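PDB 3RQI: response regulator protein from Burkholderia pseudomallei, which probably regulates transcription, through a receiver domain phosphorylated on an aspartate and a Fis-family region expected to bind DNA. Local coordinates for the interface of chains A and B. Numbering follows the deposited sequence. Chains: chain A/B, Response regulator protein.

Contact 1: the interface of chains A and B. Residues chain A 98, 103-104, 124-125; chain B 95-96, 99.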
loop_
_atom_site.group_PDB
_atom_site.type_symbol
_atom_site.label_atom_id
_atom_site.label_comp_id
_atom_site.label_asym_id
_atom_site.label_seq_id
_atom_site.Cartn_x
_atom_site.Cartn_y
_atom_site.Cartn_z
ATOM N N VAL A 98 1.069 8.288 0.784
ATOM C CA VAL A 98 2.356 8.518 1.453
ATOM C C VAL A 98 3.140 9.552 0.667
ATOM O O VAL A 98 3.784 10.443 1.245
ATOM C CB VAL A 98 3.150 7.190 1.641
ATOM C CG1 VAL A 98 4.578 7.491 2.180
ATOM C CG2 VAL A 98 2.365 6.227 2.496
ATOM N N ASP A 103 1.431 10.030 7.034
ATOM C CA ASP A 103 2.357 9.257 7.843
ATOM C C ASP A 103 2.061 7.752 7.885
ATOM O O ASP A 103 2.967 6.958 8.118
ATOM C CB ASP A 103 2.441 9.821 9.282
ATOM C CG ASP A 103 2.902 11.244 9.306
ATOM O OD1 ASP A 103 4.103 11.478 9.020
ATOM O OD2 ASP A 103 2.076 12.131 9.566
ATOM N N ASN A 104 0.795 7.354 7.701
ATOM C CA ASN A 104 0.456 5.937 7.740
ATOM C C ASN A 104 -0.903 5.714 7.108
ATOM O O ASN A 104 -1.584 6.677 6.689
ATOM C CB ASN A 104 0.471 5.402 9.195
ATOM C CG ASN A 104 0.835 3.944 9.278
ATOM O OD1 ASN A 104 0.968 3.244 8.246
ATOM N ND2 ASN A 104 0.996 3.455 10.517
ATOM N N SER A 124 4.842 2.660 10.945
ATOM C CA SER A 124 4.937 2.032 9.622
ATOM C C SER A 124 6.093 1.042 9.508
ATOM O O SER A 124 5.925 -0.030 8.921
ATOM C CB SER A 124 4.965 3.072 8.454
ATOM O OG SER A 124 6.114 3.929 8.544
ATOM N N GLU A 125 7.259 1.404 10.052
ATOM C CA GLU A 125 8.415 0.501 9.959
ATOM C C GLU A 125 8.128 -0.802 10.698
ATOM O O GLU A 125 8.433 -1.867 10.160
ATOM C CB GLU A 125 9.719 1.160 10.444
ATOM C CG GLU A 125 11.012 0.300 10.313
ATOM C CD GLU A 125 11.160 -0.418 8.983
ATOM O OE1 GLU A 125 11.057 -1.670 8.960
ATOM O OE2 GLU A 125 11.383 0.259 7.959
ATOM N N VAL B 95 3.596 1.290 2.057
ATOM C CA VAL B 95 3.766 2.540 2.832
ATOM C C VAL B 95 5.262 2.738 3.138
ATOM O O VAL B 95 5.788 3.824 2.827
ATOM C CB VAL B 95 2.921 2.486 4.147
ATOM C CG1 VAL B 95 3.299 3.632 5.105
ATOM C CG2 VAL B 95 1.405 2.533 3.849
ATOM N N GLN B 96 5.954 1.737 3.731
ATOM C CA GLN B 96 7.336 1.946 4.130
ATOM C C GLN B 96 8.256 2.104 2.915
ATOM O O GLN B 96 9.180 2.923 2.944
ATOM C CB GLN B 96 7.815 0.825 5.055
ATOM C CG GLN B 96 9.166 1.129 5.738
ATOM C CD GLN B 96 9.049 2.397 6.580
ATOM O OE1 GLN B 96 8.077 2.564 7.326
ATOM N NE2 GLN B 96 10.020 3.300 6.445
ATOM N N LYS B 99 8.094 5.614 1.786
ATOM C CA LYS B 99 8.808 6.506 2.705
ATOM C C LYS B 99 10.325 6.454 2.491
ATOM O O LYS B 99 11.026 7.463 2.625
ATOM C CB LYS B 99 8.498 6.142 4.172
ATOM C CG LYS B 99 7.091 6.421 4.641
ATOM C CD LYS B 99 7.052 6.262 6.159
ATOM C CE LYS B 99 5.663 6.506 6.694
ATOM N NZ LYS B 99 5.660 6.536 8.169
HETATM O O HOH W 1 5.770 9.723 8.438
#

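Contact 2: the interface of chains A and B. Residues chain A 67, 92, 95-96, 99; chain B 103, 124-125, 128.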
loop_
_atom_site.group_PDB
_atom_site.type_symbol
_atom_site.label_atom_id
_atom_site.label_comp_id
_atom_site.label_asym_id
_atom_site.label_seq_id
_atom_site.Cartn_x
_atom_site.Cartn_y
_atom_site.Cartn_z
ATOM N N LEU A 67 -7.861 11.843 -0.753
ATOM C CA LEU A 67 -6.462 11.801 -1.147
ATOM C C LEU A 67 -5.971 13.208 -1.464
ATOM O O LEU A 67 -4.851 13.596 -1.086
ATOM C CB LEU A 67 -6.346 10.908 -2.382
ATOM C CG LEU A 67 -4.992 10.375 -2.797
ATOM C CD1 LEU A 67 -4.354 9.571 -1.653
ATOM C CD2 LEU A 67 -5.213 9.474 -4.018
ATOM N N ALA A 92 -2.423 0.909 -4.356
ATOM C CA ALA A 92 -2.214 2.109 -5.134
ATOM C C ALA A 92 -2.528 3.394 -4.361
ATOM O O ALA A 92 -1.754 4.363 -4.429
ATOM C CB ALA A 92 -3.013 2.056 -6.466
ATOM N N VAL A 95 0.310 3.994 -1.667
ATOM C CA VAL A 95 1.505 4.590 -2.306
ATOM C C VAL A 95 1.273 6.102 -2.486
ATOM O O VAL A 95 2.130 6.887 -2.037
ATOM C CB VAL A 95 1.796 3.895 -3.676
ATOM C CG1 VAL A 95 2.843 4.676 -4.492
ATOM C CG2 VAL A 95 2.268 2.436 -3.482
ATOM N N GLN A 96 0.157 6.528 -3.121
ATOM C CA GLN A 96 -0.025 7.943 -3.400
ATOM C C GLN A 96 -0.232 8.750 -2.115
ATOM O O GLN A 96 0.277 9.869 -2.001
ATOM C CB GLN A 96 -1.169 8.164 -4.392
ATOM C CG GLN A 96 -1.232 9.604 -4.947
ATOM C CD GLN A 96 0.070 9.938 -5.670
ATOM O OE1 GLN A 96 0.569 9.131 -6.463
ATOM N NE2 GLN A 96 0.634 11.111 -5.382
ATOM N N LYS A 99 3.080 9.502 -0.672
ATOM C CA LYS A 99 3.783 10.526 -1.449
ATOM C C LYS A 99 3.270 11.937 -1.134
ATOM O O LYS A 99 4.034 12.908 -1.123
ATOM C CB LYS A 99 3.632 10.266 -2.962
ATOM C CG LYS A 99 4.347 9.050 -3.500
ATOM C CD LYS A 99 4.313 9.112 -5.026
ATOM C CE LYS A 99 4.994 7.910 -5.631
ATOM N NZ LYS A 99 5.127 8.056 -7.093
ATOM N N ASP B 103 9.626 4.927 -5.931
ATOM C CA ASP B 103 8.673 5.663 -6.742
ATOM C C ASP B 103 7.329 4.951 -6.948
ATOM O O ASP B 103 6.322 5.607 -7.192
ATOM C CB ASP B 103 9.287 6.043 -8.112
ATOM C CG ASP B 103 10.508 6.895 -7.968
ATOM O OD1 ASP B 103 10.355 8.080 -7.577
ATOM O OD2 ASP B 103 11.615 6.389 -8.201
ATOM N N SER B 124 1.872 6.422 -10.275
ATOM C CA SER B 124 1.152 6.205 -9.015
ATOM C C SER B 124 -0.141 7.009 -8.914
ATOM O O SER B 124 -1.154 6.483 -8.445
ATOM C CB SER B 124 2.052 6.421 -7.754
ATOM O OG SER B 124 2.535 7.771 -7.681
ATOM N N GLU B 125 -0.102 8.276 -9.338
ATOM C CA GLU B 125 -1.311 9.108 -9.250
ATOM C C GLU B 125 -2.416 8.529 -10.128
ATOM O O GLU B 125 -3.558 8.461 -9.674
ATOM C CB GLU B 125 -1.035 10.587 -9.578
ATOM C CG GLU B 125 -2.246 11.558 -9.438
ATOM C CD GLU B 125 -3.067 11.366 -8.176
ATOM O OE1 GLU B 125 -4.231 10.903 -8.279
ATOM O OE2 GLU B 125 -2.560 11.676 -7.078
ATOM N N ALA B 128 -3.752 5.269 -8.431
ATOM C CA ALA B 128 -4.590 5.591 -7.279
ATOM C C ALA B 128 -6.003 6.000 -7.694
ATOM O O ALA B 128 -6.983 5.525 -7.116
ATOM C CB ALA B 128 -3.918 6.664 -6.391
HETATM O O HOH W 2 -0.353 4.561 -6.691
HETATM O O HOH W 3 8.149 9.106 -7.049
#

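Contact 1: the interface of chains A and B
The carboxylate of A:Glu125 meets the side-chain amide of B:Gln96 over one face. The carboxylate oxygen A:Glu125 OE2 sits over the amide face, nearly above the amide carbon B:Gln96 CD, 3.5 Å away. The two flat groups are turned 49° apart, and the side chains cross at about a right angle. The methylenes of B:Lys99 lie beyond the opposite face. A:Ser124 comes in at the edge. Its hydroxyl OG donates to the amide oxygen B:Gln96 OE1 at 2.7 Å, in the carbonyl plane, with a C=O...donor angle of 157°. The same hydroxyl accepts from the ammonium B:Lys99 NZ at 2.7 Å. This double use should fix how the hydroxyl is turned.

The site is a helix-to-helix interface of the deposited A-B assembly. Helix 91-100 of chain B packs here on helices 91-100 and 123-133 of chain A. Extended beyond CG (chi3 -179°), B:Lys99 carries NZ to the backbone oxygen A:Asp103 O, 2.7 Å away. The carboxylate of A:Asp103 is linked to this lysine through water 1, with no direct contact between the charged atoms.

Beneath the polar row lies an apolar floor. A:Val98 and B:Val95 cross nearly at right angles, CG2 of the former being 3.8 Å from CG1 of the latter. The other methyl, A:Val98 CG1, rests 3.7 Å from the methylene carbon B:Lys99 CG.

Contact 2: the interface of chains A and B
A:Gln96 starts out with CG opposite its backbone N (chi1 -168°), then bends at chi2 (60°). In this response regulator the bend turns the amide oxygen OE1 toward B:Ser124, at the start of helix 123-133. A:Lys99 takes the other course. Its CG lies opposite the carbonyl carbon (chi1 -69°), and the extended chain beyond takes NZ to the same hydroxyl. The contact runs helix to helix, 91-100 of chain A against 123-133 of chain B. The bonds from the B:Ser124 hydroxyl to water 3 and B:Asp103 match those of the symmetry-related site.

Further along, the contact becomes apolar. The methyl B:Ala128 CB packs 3.7 Å from A:Gln96 CB, the first side-chain carbon of the glutamine. The backbone oxygen A:Ala92 O lies equally near, 3.7 Å from B:Ala128 CB. A:Leu67, at the start of helix 67-76, also reaches this methyl, its CD2 3.9 Å from B:Ala128 CB. A:Ala92 adds its own methyl CB, 4.0 Å from B:Ala128 CA. With no long side chain at either alanine, the two helices can come close together.

Water 2 sits between the helices and ties two backbone oxygens together. It is 2.7 Å from A:Ala92 O and 2.7 Å from B:Ser124 O. As both oxygens can only accept, the water probably gives one hydrogen to each.

Contact 1 and contact 2 lie about 12 Å apart, measured between the centres of their C-alpha atoms. Both are parts of one two-fold symmetric interface, and much of contact 2 is the symmetry mate of contact 1. Helix 91-100 of chain A is shared by both, through different residues; that of chain B enters contact 1 only. Residues Val95, Gln96, Lys99, Asp103, Ser124 and Glu125 recur with the chains exchanged. Contact 1 adds the valine packing near the axis, and contact 2 adds the alanines farther out. The pairing may be the biological dimer. Many response regulators dimerise on phosphorylation; the structure alone does not show whether this pairing depends on it.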